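Local coordinates for protein A49R (Vaccinia virus, PDB 4D5T) that inhibits host NF-kappa-B activation by interacting with BTRC, which diminishes ubiquitination of NFKBIA and keeps RELA in the cytoplasm, at residues S17-I21 against I139-S143; L32-I36 against N48-S52; Q67-N72 against Y107-N111. All blocks are in the same frame, centred on the assembly; numbering follows the deposited sequence. Where two conformers were deposited one is given.

Contact 1: S17-I21 against I139-S143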
ATOM      1  N   SER A  17     -10.496   5.651  -6.739  0.69 24.23           N
ATOM      2  CA  SER A  17      -9.664   5.326  -7.926  0.69 25.17           C
ATOM      3  C   SER A  17      -9.809   6.393  -9.029  0.69 24.57           C
ATOM      4  O   SER A  17      -8.799   6.790  -9.627  0.69 24.37           O
ATOM      5  CB  SER A  17      -9.946   3.911  -8.478  0.69 25.97           C
ATOM      6  OG  SER A  17     -11.285   3.733  -8.880  0.69 25.07           O
ATOM      7  N   GLN A  18     -11.003   6.912  -9.206  1.00 25.48           N
ATOM      8  CA  GLN A  18     -11.233   8.072 -10.072  1.00 29.50           C
ATOM      9  C   GLN A  18     -10.484   9.328  -9.601  1.00 28.61           C
ATOM     10  O   GLN A  18      -9.952  10.070 -10.421  1.00 28.53           O
ATOM     11  CB  GLN A  18     -12.724   8.436 -10.183  1.00 31.92           C
ATOM     12  CG  GLN A  18     -13.553   7.597 -11.105  1.00 35.21           C
ATOM     13  CD  GLN A  18     -13.080   7.568 -12.588  1.00 40.15           C
ATOM     14  OE1 GLN A  18     -12.329   8.435 -13.075  1.00 41.75           O
ATOM     15  NE2 GLN A  18     -13.476   6.501 -13.295  1.00 43.06           N
ATOM     16  N   LEU A  19     -10.446   9.555  -8.297  1.00 28.26           N
ATOM     17  CA  LEU A  19      -9.680  10.711  -7.740  1.00 26.31           C
ATOM     18  C   LEU A  19      -8.177  10.560  -7.956  1.00 24.97           C
ATOM     19  O   LEU A  19      -7.504  11.515  -8.330  1.00 23.66           O
ATOM     20  CB  LEU A  19      -9.990  10.914  -6.270  1.00 25.91           C
ATOM     21  CG  LEU A  19      -9.431  12.223  -5.689  1.00 25.75           C
ATOM     22  CD1 LEU A  19     -10.058  13.432  -6.380  1.00 26.39           C
ATOM     23  CD2 LEU A  19      -9.653  12.316  -4.190  1.00 26.66           C
ATOM     24  N   VAL A  20      -7.665   9.335  -7.811  1.00 24.34           N
ATOM     25  CA  VAL A  20      -6.264   9.082  -8.093  1.00 25.16           C
ATOM     26  C   VAL A  20      -5.895   9.436  -9.523  1.00 24.46           C
ATOM     27  O   VAL A  20      -4.950  10.183  -9.742  1.00 24.62           O
ATOM     28  CB  VAL A  20      -5.867   7.603  -7.826  1.00 24.44           C
ATOM     29  CG1 VAL A  20      -4.457   7.352  -8.316  1.00 22.97           C
ATOM     30  CG2 VAL A  20      -5.979   7.322  -6.335  1.00 23.00           C
ATOM     31  N   ILE A  21      -6.635   8.912 -10.486  0.66 24.25           N
ATOM     32  CA  ILE A  21      -6.394   9.258 -11.881  0.66 28.17           C
ATOM     33  C   ILE A  21      -6.524  10.784 -12.160  0.66 28.23           C
ATOM     34  O   ILE A  21      -5.698  11.335 -12.864  0.66 27.31           O
ATOM     35  CB  ILE A  21      -7.122   8.331 -12.874  0.66 28.18           C
ATOM     36  CG1 ILE A  21      -6.495   8.325 -14.236  0.66 33.17           C
ATOM     37  CG2 ILE A  21      -8.539   8.697 -13.128  0.66 29.07           C
ATOM     38  CD1 ILE A  21      -5.335   7.369 -14.366  0.66 36.02           C
ATOM     39  N   ILE A 139      -4.774   1.682 -12.208  1.00 22.41           N
ATOM     40  CA  ILE A 139      -5.602   1.806 -11.004  1.00 24.28           C
ATOM     41  C   ILE A 139      -7.101   1.522 -11.160  1.00 25.35           C
ATOM     42  O   ILE A 139      -7.744   0.911 -10.286  1.00 23.19           O
ATOM     43  CB  ILE A 139      -5.409   3.162 -10.243  1.00 26.79           C
ATOM     44  CG1 ILE A 139      -6.015   3.031  -8.813  1.00 29.46           C
ATOM     45  CG2 ILE A 139      -5.917   4.348 -11.016  1.00 26.69           C
ATOM     46  CD1 ILE A 139      -5.264   3.674  -7.748  1.00 32.47           C
ATOM     47  N   LEU A 140      -7.671   1.958 -12.282  1.00 25.04           N
ATOM     48  CA  LEU A 140      -9.119   1.713 -12.474  1.00 27.94           C
ATOM     49  C   LEU A 140      -9.382   0.199 -12.514  1.00 27.64           C
ATOM     50  O   LEU A 140     -10.316  -0.307 -11.877  1.00 26.88           O
ATOM     51  CB  LEU A 140      -9.605   2.444 -13.694  1.00 27.56           C
ATOM     52  CG  LEU A 140      -9.502   3.981 -13.621  1.00 28.04           C
ATOM     53  CD1 LEU A 140     -10.040   4.569 -14.903  1.00 30.30           C
ATOM     54  CD2 LEU A 140     -10.186   4.697 -12.434  1.00 28.00           C
ATOM     55  N   GLN A 141      -8.579  -0.518 -13.293  1.00 27.69           N
ATOM     56  CA  GLN A 141      -8.762  -1.966 -13.373  1.00 29.79           C
ATOM     57  C   GLN A 141      -8.554  -2.640 -12.029  1.00 27.40           C
ATOM     58  O   GLN A 141      -9.271  -3.599 -11.720  1.00 26.01           O
ATOM     59  CB  GLN A 141      -7.818  -2.594 -14.383  1.00 31.95           C
ATOM     60  CG  GLN A 141      -8.014  -4.078 -14.605  1.00 35.06           C
ATOM     61  CD  GLN A 141      -9.389  -4.416 -15.151  1.00 39.55           C
ATOM     62  OE1 GLN A 141      -9.714  -4.031 -16.253  1.00 48.75           O
ATOM     63  NE2 GLN A 141     -10.199  -5.141 -14.376  1.00 40.54           N
ATOM     64  N   LEU A 142      -7.520  -2.220 -11.313  1.00 26.41           N
ATOM     65  CA  LEU A 142      -7.221  -2.816 -10.008  1.00 27.27           C
ATOM     66  C   LEU A 142      -8.373  -2.598  -9.026  1.00 25.16           C
ATOM     67  O   LEU A 142      -8.762  -3.514  -8.287  1.00 25.09           O
ATOM     68  CB  LEU A 142      -5.972  -2.251  -9.409  1.00 26.42           C
ATOM     69  CG  LEU A 142      -5.658  -2.796  -8.016  1.00 24.88           C
ATOM     70  CD1 LEU A 142      -5.487  -4.302  -8.015  1.00 27.09           C
ATOM     71  CD2 LEU A 142      -4.401  -2.172  -7.511  1.00 25.38           C
ATOM     72  N   SER A 143      -8.934  -1.402  -9.056  1.00 25.15           N
ATOM     73  CA  SER A 143     -10.163  -1.139  -8.269  1.00 25.84           C
ATOM     74  C   SER A 143     -11.279  -2.178  -8.582  1.00 27.11           C
ATOM     75  O   SER A 143     -11.915  -2.715  -7.687  1.00 26.19           O
ATOM     76  CB  SER A 143     -10.638   0.296  -8.552  1.00 27.89           C
ATOM     77  OG  SER A 143     -11.882   0.564  -7.894  1.00 33.33           O
TER
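In the conformer given, the hydroxyl of S17 sits 3.4 Å from its counterpart across the contact, OG of S143, yet it is held from its own helix: S17 OG bonds to the backbone carbonyls of L13 and A14. In this same conformer, chi1 of 60° places OG between the backbone N and the carbonyl carbon and turns it back toward the preceding helical turn. S143 OG adds a weak bond to L13 O, so that with S17 in this position the two buried hydroxyls have a common acceptor. CA of S17 and CA of L140 are 5.8 Å apart, the nearest backbone pair, and the CB atoms of S17 and S143 also meet.

Larger apolar groups pack beside the serines. CD1 of I139 reaches the fork of V20, 3.8 Å from V20 CG1 and nearly as close to CB and CG2. L140 approaches with one branch: its CD2 lies 3.8 Å from S17 O and 3.8 Å from Q18 NE2. The Q18 chain, bent at chi2 (-58°), crosses that leucine at about a right angle and brings its amide to the more exposed margin.

The axes of segments 17-21 and 139-143 are close to antiparallel (171°) and 9.5 Å apart at closest; they bring helix 9-23 against the C-terminal helix 132-150, as befits the all-helical bundle of the Bcl-2 fold to which A49 belongs.

Contact 2: L32-I36 against N48-S52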
ATOM      1  N   LEU A  32       5.123  11.741  -3.394  1.00 23.52           N
ATOM      2  CA  LEU A  32       4.391  10.484  -3.437  1.00 23.35           C
ATOM      3  C   LEU A  32       5.119   9.392  -2.667  1.00 22.65           C
ATOM      4  O   LEU A  32       4.534   8.707  -1.811  1.00 21.44           O
ATOM      5  CB  LEU A  32       4.145  10.056  -4.894  1.00 22.93           C
ATOM      6  CG  LEU A  32       3.540   8.674  -5.098  1.00 22.52           C
ATOM      7  CD1 LEU A  32       2.140   8.591  -4.544  1.00 22.64           C
ATOM      8  CD2 LEU A  32       3.542   8.358  -6.583  1.00 22.94           C
ATOM      9  N   ASN A  33       6.412   9.282  -2.904  1.00 22.69           N
ATOM     10  CA  ASN A  33       7.212   8.262  -2.218  1.00 22.78           C
ATOM     11  C   ASN A  33       7.336   8.479  -0.718  1.00 21.44           C
ATOM     12  O   ASN A  33       7.258   7.522   0.056  1.00 23.80           O
ATOM     13  CB  ASN A  33       8.589   8.133  -2.846  1.00 23.53           C
ATOM     14  CG  ASN A  33       8.533   7.537  -4.252  1.00 25.01           C
ATOM     15  OD1 ASN A  33       7.508   6.960  -4.674  1.00 23.67           O
ATOM     16  ND2 ASN A  33       9.576   7.754  -5.008  1.00 25.11           N
ATOM     17  N   LYS A  34       7.522   9.715  -0.277  1.00 23.28           N
ATOM     18  CA  LYS A  34       7.463  10.004   1.212  1.00 23.49           C
ATOM     19  C   LYS A  34       6.120   9.611   1.788  1.00 23.42           C
ATOM     20  O   LYS A  34       6.046   9.070   2.846  1.00 23.52           O
ATOM     21  CB  LYS A  34       7.869  11.455   1.653  1.00 27.79           C
ATOM     22  N   ASP A  35       5.019   9.904   1.066  1.00 24.97           N
ATOM     23  CA  ASP A  35       3.661   9.533   1.517  1.00 24.29           C
ATOM     24  C   ASP A  35       3.483   8.027   1.603  1.00 22.83           C
ATOM     25  O   ASP A  35       2.877   7.511   2.538  1.00 22.91           O
ATOM     26  CB  ASP A  35       2.599  10.138   0.578  1.00 24.40           C
ATOM     27  CG  ASP A  35       2.422  11.664   0.737  1.00 27.79           C
ATOM     28  OD1 ASP A  35       2.845  12.227   1.797  1.00 29.38           O
ATOM     29  OD2 ASP A  35       1.787  12.262  -0.167  1.00 26.36           O
ATOM     30  N   ILE A  36       4.055   7.285   0.649  1.00 21.68           N
ATOM     31  CA  ILE A  36       4.034   5.817   0.710  1.00 22.55           C
ATOM     32  C   ILE A  36       4.764   5.310   1.948  1.00 22.77           C
ATOM     33  O   ILE A  36       4.231   4.458   2.674  1.00 24.41           O
ATOM     34  CB  ILE A  36       4.570   5.211  -0.623  1.00 22.44           C
ATOM     35  CG1 ILE A  36       3.567   5.499  -1.736  1.00 22.18           C
ATOM     36  CG2 ILE A  36       4.770   3.712  -0.465  1.00 22.62           C
ATOM     37  CD1 ILE A  36       4.063   5.180  -3.127  1.00 23.27           C
ATOM     38  N   ASN A  48      -3.575  12.641   0.251  1.00 26.31           N
ATOM     39  CA  ASN A  48      -3.056  12.063  -1.006  1.00 25.82           C
ATOM     40  C   ASN A  48      -3.987  10.944  -1.459  1.00 25.53           C
ATOM     41  O   ASN A  48      -4.123   9.986  -0.758  1.00 24.78           O
ATOM     42  CB  ASN A  48      -1.637  11.528  -0.776  1.00 25.24           C
ATOM     43  CG  ASN A  48      -1.025  10.899  -2.022  1.00 25.19           C
ATOM     44  OD1 ASN A  48      -1.703  10.279  -2.821  1.00 26.35           O
ATOM     45  ND2 ASN A  48       0.294  11.020  -2.143  1.00 26.72           N
ATOM     46  N   PRO A  49      -4.678  11.079  -2.633  1.00 23.72           N
ATOM     47  CA  PRO A  49      -5.656  10.096  -2.990  1.00 24.94           C
ATOM     48  C   PRO A  49      -5.132   8.680  -3.155  1.00 24.20           C
ATOM     49  O   PRO A  49      -5.877   7.730  -2.890  1.00 24.61           O
ATOM     50  CB  PRO A  49      -6.217  10.593  -4.340  1.00 26.83           C
ATOM     51  CG  PRO A  49      -5.697  11.926  -4.527  1.00 28.97           C
ATOM     52  CD  PRO A  49      -4.558  12.195  -3.580  1.00 27.72           C
ATOM     53  N   PHE A  50      -3.870   8.519  -3.579  1.00 22.95           N
ATOM     54  CA  PHE A  50      -3.322   7.212  -3.620  1.00 22.46           C
ATOM     55  C   PHE A  50      -3.200   6.569  -2.223  1.00 20.44           C
ATOM     56  O   PHE A  50      -3.405   5.341  -2.070  1.00 20.83           O
ATOM     57  CB  PHE A  50      -1.957   7.164  -4.361  1.00 21.18           C
ATOM     58  CG  PHE A  50      -1.438   5.758  -4.550  1.00 20.25           C
ATOM     59  CD1 PHE A  50      -2.095   4.870  -5.347  1.00 20.93           C
ATOM     60  CD2 PHE A  50      -0.241   5.358  -4.008  1.00 19.52           C
ATOM     61  CE1 PHE A  50      -1.598   3.555  -5.580  1.00 20.82           C
ATOM     62  CE2 PHE A  50       0.236   4.084  -4.176  1.00 20.05           C
ATOM     63  CZ  PHE A  50      -0.398   3.185  -5.006  1.00 20.90           C
ATOM     64  N   ILE A  51      -2.846   7.365  -1.235  1.00 20.75           N
ATOM     65  CA  ILE A  51      -2.780   6.871   0.172  1.00 22.10           C
ATOM     66  C   ILE A  51      -4.208   6.578   0.719  1.00 22.28           C
ATOM     67  O   ILE A  51      -4.432   5.540   1.323  1.00 21.44           O
ATOM     68  CB  ILE A  51      -2.029   7.874   1.059  1.00 22.53           C
ATOM     69  CG1 ILE A  51      -0.606   8.146   0.569  1.00 22.18           C
ATOM     70  CG2 ILE A  51      -1.979   7.413   2.498  1.00 24.70           C
ATOM     71  CD1 ILE A  51       0.249   6.972   0.193  1.00 22.59           C
ATOM     72  N   SER A  52      -5.197   7.420   0.396  1.00 22.57           N
ATOM     73  CA  SER A  52      -6.587   7.044   0.675  1.00 22.75           C
ATOM     74  C   SER A  52      -7.030   5.727   0.024  1.00 22.07           C
ATOM     75  O   SER A  52      -7.664   4.876   0.691  1.00 22.84           O
ATOM     76  CB  SER A  52      -7.529   8.214   0.335  1.00 23.57           C
ATOM     77  OG  SER A  52      -8.834   7.820   0.721  1.00 25.59           O
TER
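D35 and N48 meet through a single, nearly straight hydrogen bond: N48 ND2 donates to D35 OD2 over 2.8 Å, with an N-H...O angle of 173°. The donor uses its N-H squarely, since D35 OD2 lies almost in the amide plane. The oxygen receives it on the lone pair that faces away from D35 OD1, and the carboxylate is turned 75° from the amide. With CG anti to the backbone N (chi1 179°), the asparagine spreads its amide between two tasks. While ND2 faces D35, N48 OD1 turns back to accept a weak bond from F50 N at 2.9 Å. N48 is thus the N-cap of helix 49-61, and this cap is itself bonded to helix 29-40, a tie that joins two successive helices of the Bcl-2 bundle at the start of the second. The amide N-H that D35 accepts would be expected to suit a charged carboxylate.

Beneath the polar link, I51 packs against the backbone of helix 29-40. Its CG1 lies 3.8 Å from D35 CB, and CD1 comes to 3.6 Å from D35 O, so the aspartate is met by an apolar side chain as well as by an amide. I51 CD1 also reaches I36 CG1 at 4.1 Å. Next to I51, the F50 ring receives two methyls obliquely: L32 CD1 approaches CD2, whereas I36 CD1 stands 4.1 Å from CE2. I135 of helix 132-150 packs on F50, and the K132 side chain touches L32.

Contact 3: Q67-N72 against Y107-N111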
ATOM      1  N   GLN A  67      -2.506 -11.343  10.079  1.00 35.05           N
ATOM      2  CA  GLN A  67      -1.162 -11.190   9.476  1.00 38.38           C
ATOM      3  C   GLN A  67      -0.134 -10.865  10.542  1.00 41.75           C
ATOM      4  O   GLN A  67       1.015 -11.243  10.391  1.00 47.20           O
ATOM      5  CB  GLN A  67      -1.150 -10.162   8.334  1.00 36.52           C
ATOM      6  CG  GLN A  67      -2.093 -10.463   7.170  1.00 37.28           C
ATOM      7  CD  GLN A  67      -1.682 -11.645   6.292  1.00 37.94           C
ATOM      8  OE1 GLN A  67      -0.783 -12.404   6.607  1.00 41.27           O
ATOM      9  NE2 GLN A  67      -2.458 -11.899   5.284  1.00 41.94           N
ATOM     10  N   THR A  68      -0.558 -10.184  11.593  1.00 41.63           N
ATOM     11  CA  THR A  68       0.241  -9.903  12.773  1.00 46.72           C
ATOM     12  C   THR A  68       0.708 -11.162  13.483  1.00 47.12           C
ATOM     13  O   THR A  68       1.878 -11.272  13.839  1.00 48.74           O
ATOM     14  CB  THR A  68      -0.609  -9.109  13.800  1.00 50.36           C
ATOM     15  OG1 THR A  68      -0.878  -7.806  13.284  1.00 56.80           O
ATOM     16  CG2 THR A  68       0.066  -8.985  15.173  1.00 52.23           C
ATOM     17  N   GLU A  69      -0.223 -12.089  13.690  1.00 45.89           N
ATOM     18  CA  GLU A  69       0.085 -13.398  14.274  1.00 48.22           C
ATOM     19  C   GLU A  69       1.031 -14.155  13.337  1.00 44.47           C
ATOM     20  O   GLU A  69       2.068 -14.674  13.736  1.00 43.80           O
ATOM     21  CB  GLU A  69      -1.211 -14.239  14.497  1.00 50.84           C
ATOM     22  CG  GLU A  69      -2.050 -13.972  15.743  1.00 56.44           C
ATOM     23  CD  GLU A  69      -1.247 -13.756  16.997  1.00 61.47           C
ATOM     24  OE1 GLU A  69      -0.751 -14.744  17.569  1.00 65.23           O
ATOM     25  OE2 GLU A  69      -1.118 -12.573  17.394  1.00 66.58           O
ATOM     26  N   LEU A  70       0.723 -14.140  12.054  1.00 40.91           N
ATOM     27  CA  LEU A  70       1.591 -14.812  11.088  1.00 39.80           C
ATOM     28  C   LEU A  70       3.032 -14.231  11.101  1.00 38.43           C
ATOM     29  O   LEU A  70       4.025 -14.975  11.210  1.00 40.20           O
ATOM     30  CB  LEU A  70       0.994 -14.723   9.676  1.00 36.91           C
ATOM     31  CG  LEU A  70       1.692 -15.470   8.548  1.00 37.23           C
ATOM     32  CD1 LEU A  70       0.735 -15.779   7.396  1.00 36.41           C
ATOM     33  CD2 LEU A  70       2.830 -14.647   7.975  1.00 37.65           C
ATOM     34  N   ILE A  71       3.136 -12.925  11.019  1.00 36.33           N
ATOM     35  CA  ILE A  71       4.433 -12.257  11.002  1.00 37.51           C
ATOM     36  C   ILE A  71       5.219 -12.483  12.293  1.00 42.01           C
ATOM     37  O   ILE A  71       6.431 -12.660  12.230  1.00 41.39           O
ATOM     38  CB  ILE A  71       4.256 -10.760  10.680  1.00 38.10           C
ATOM     39  CG1 ILE A  71       4.028 -10.596   9.174  1.00 36.74           C
ATOM     40  CG2 ILE A  71       5.488  -9.974  11.056  1.00 37.29           C
ATOM     41  CD1 ILE A  71       3.239  -9.385   8.831  1.00 36.51           C
ATOM     42  N   ASN A  72       4.517 -12.543  13.425  1.00 44.03           N
ATOM     43  CA  ASN A  72       5.121 -12.961  14.706  1.00 47.26           C
ATOM     44  C   ASN A  72       5.762 -14.327  14.707  1.00 47.87           C
ATOM     45  O   ASN A  72       6.670 -14.567  15.480  1.00 48.67           O
ATOM     46  CB  ASN A  72       4.090 -13.036  15.827  1.00 50.43           C
ATOM     47  CG  ASN A  72       3.837 -11.705  16.472  1.00 55.43           C
ATOM     48  OD1 ASN A  72       4.446 -10.695  16.088  1.00 53.12           O
ATOM     49  ND2 ASN A  72       2.906 -11.680  17.425  1.00 51.85           N
ATOM     50  N   TYR A 107       2.211  -4.357   7.230  1.00 26.94           N
ATOM     51  CA  TYR A 107       2.048  -5.409   8.254  1.00 28.94           C
ATOM     52  C   TYR A 107       3.345  -5.666   9.007  1.00 30.78           C
ATOM     53  O   TYR A 107       3.370  -5.920  10.235  1.00 35.16           O
ATOM     54  CB  TYR A 107       1.565  -6.726   7.666  1.00 29.19           C
ATOM     55  CG  TYR A 107       0.246  -6.744   6.985  1.00 30.27           C
ATOM     56  CD1 TYR A 107      -0.888  -6.099   7.521  1.00 30.60           C
ATOM     57  CD2 TYR A 107       0.071  -7.518   5.842  1.00 32.83           C
ATOM     58  CE1 TYR A 107      -2.121  -6.137   6.874  1.00 31.25           C
ATOM     59  CE2 TYR A 107      -1.160  -7.546   5.194  1.00 34.17           C
ATOM     60  CZ  TYR A 107      -2.248  -6.885   5.740  1.00 31.72           C
ATOM     61  OH  TYR A 107      -3.450  -7.019   5.113  1.00 37.01           O
ATOM     62  N   ILE A 108       4.454  -5.705   8.267  1.00 32.54           N
ATOM     63  CA  ILE A 108       5.755  -6.026   8.838  1.00 31.23           C
ATOM     64  C   ILE A 108       6.196  -4.909   9.778  1.00 30.29           C
ATOM     65  O   ILE A 108       6.667  -5.188  10.903  1.00 30.38           O
ATOM     66  CB  ILE A 108       6.827  -6.259   7.769  1.00 30.57           C
ATOM     67  CG1 ILE A 108       6.508  -7.519   6.964  1.00 32.60           C
ATOM     68  CG2 ILE A 108       8.217  -6.376   8.418  1.00 31.41           C
ATOM     69  CD1 ILE A 108       7.474  -7.703   5.835  1.00 31.83           C
ATOM     70  N   MET A 109       5.940  -3.662   9.389  1.00 29.10           N
ATOM     71  CA  MET A 109       6.221  -2.500  10.272  1.00 29.95           C
ATOM     72  C   MET A 109       5.267  -2.375  11.461  1.00 29.92           C
ATOM     73  O   MET A 109       5.569  -1.674  12.433  1.00 29.46           O
ATOM     74  CB  MET A 109       6.224  -1.191   9.485  1.00 30.11           C
ATOM     75  CG  MET A 109       7.340  -1.048   8.445  1.00 31.17           C
ATOM     76  SD  MET A 109       9.019  -1.150   9.027  1.00 30.43           S
ATOM     77  CE  MET A 109       9.360  -2.864   8.953  1.00 28.15           C
ATOM     78  N   ASN A 110       4.142  -3.084  11.439  1.00 31.94           N
ATOM     79  CA  ASN A 110       3.242  -3.216  12.646  1.00 35.15           C
ATOM     80  C   ASN A 110       3.883  -4.065  13.766  1.00 33.99           C
ATOM     81  O   ASN A 110       3.363  -4.101  14.852  1.00 37.87           O
ATOM     82  CB  ASN A 110       1.848  -3.835  12.293  1.00 36.15           C
ATOM     83  CG  ASN A 110       0.962  -2.941  11.390  1.00 36.98           C
ATOM     84  OD1 ASN A 110       1.113  -1.722  11.325  1.00 38.16           O
ATOM     85  ND2 ASN A 110       0.001  -3.583  10.681  1.00 38.98           N
ATOM     86  N   ASN A 111       4.987  -4.768  13.465  1.00 34.57           N
ATOM     87  CA  ASN A 111       5.773  -5.581  14.454  1.00 36.19           C
ATOM     88  C   ASN A 111       6.927  -4.719  14.964  1.00 36.05           C
ATOM     89  O   ASN A 111       7.853  -4.417  14.237  1.00 34.53           O
ATOM     90  CB  ASN A 111       6.298  -6.859  13.774  1.00 36.38           C
ATOM     91  CG  ASN A 111       7.126  -7.755  14.671  1.00 39.54           C
ATOM     92  OD1 ASN A 111       8.225  -7.395  15.120  1.00 39.82           O
ATOM     93  ND2 ASN A 111       6.568  -8.919  14.998  1.00 40.32           N
TER
HETATM   94  O   HOH W   1       3.644  -9.031  14.022  1.00 38.34           O
HETATM   95  O   HOH W   2      -0.411  -6.589  11.051  1.00 43.94           O
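I71 and Y107 form the apolar middle of a contact between helix 64-72 and the C-terminal end of helix 95-109, two elements of the Bcl-2 helical bundle; the closest ends of segments 67-72 and 107-111 are 35 residues apart in the chain. The isoleucine inserts CD1 against the root of the tyrosine, 3.4 Å from Y107 CB, with the two side chains crossing at about a right angle. The same methyl meets I108 CG1 at 4.2 Å, and the other branch, CG2, rests near N111 CB. F114 of helix 112-126 extends this cluster by packing on both I71 and I108.

The aromatic interaction is a CH-pi contact from Q67. Its CB stands over the centre of the Y107 ring, 3.9 Å from the centroid and only 12° off the normal. CG, opposite the carbonyl carbon (chi1 -59°), lies over the same face toward CE2, and the bend at chi2 then sets the amide at 25° to the ring plane. Y58 meets the tyrosine ring from outside these segments, with the two planes inclined.

Polar links run largely through water. One molecule donates to T68 OG1 and accepts from N110 ND2; the threonine hydroxyl is also bonded to E64 O, and the asparagine nitrogen to Y58 OH. The other donates to T68 O and accepts from N111 ND2. At the opposite end of its amide, N111 OD1 caps the next helix by taking the backbone N-H of F114, which fixes how the group is turned. N111 ND2 is thereby presented to helix 64-72, where it lies 3.1 Å from the bridging water and 3.0 Å from N72 OD1.

Overall arrangement
Contacts 1 and 2 adjoin, with centres 14 Å apart, and share a continuous packing surface: V20 CG2 of contact 1 comes to 3.5 Å from P49 O of contact 2, and L19 CD2 to 3.8 Å from P49 CB. The first turn of helix 49-61 therefore lies against both helix 9-23 and helix 29-40. Contact 3 stands apart, across the chain's centre from both; its nearest atoms are about 9 Å from contact 2 and about 14 Å from contact 1. Along the sequence, contact 1 joins the first and last helices, 9-23 and 132-150, and contacts 2 and 3 follow one another between them, each joining helices of the same bundle.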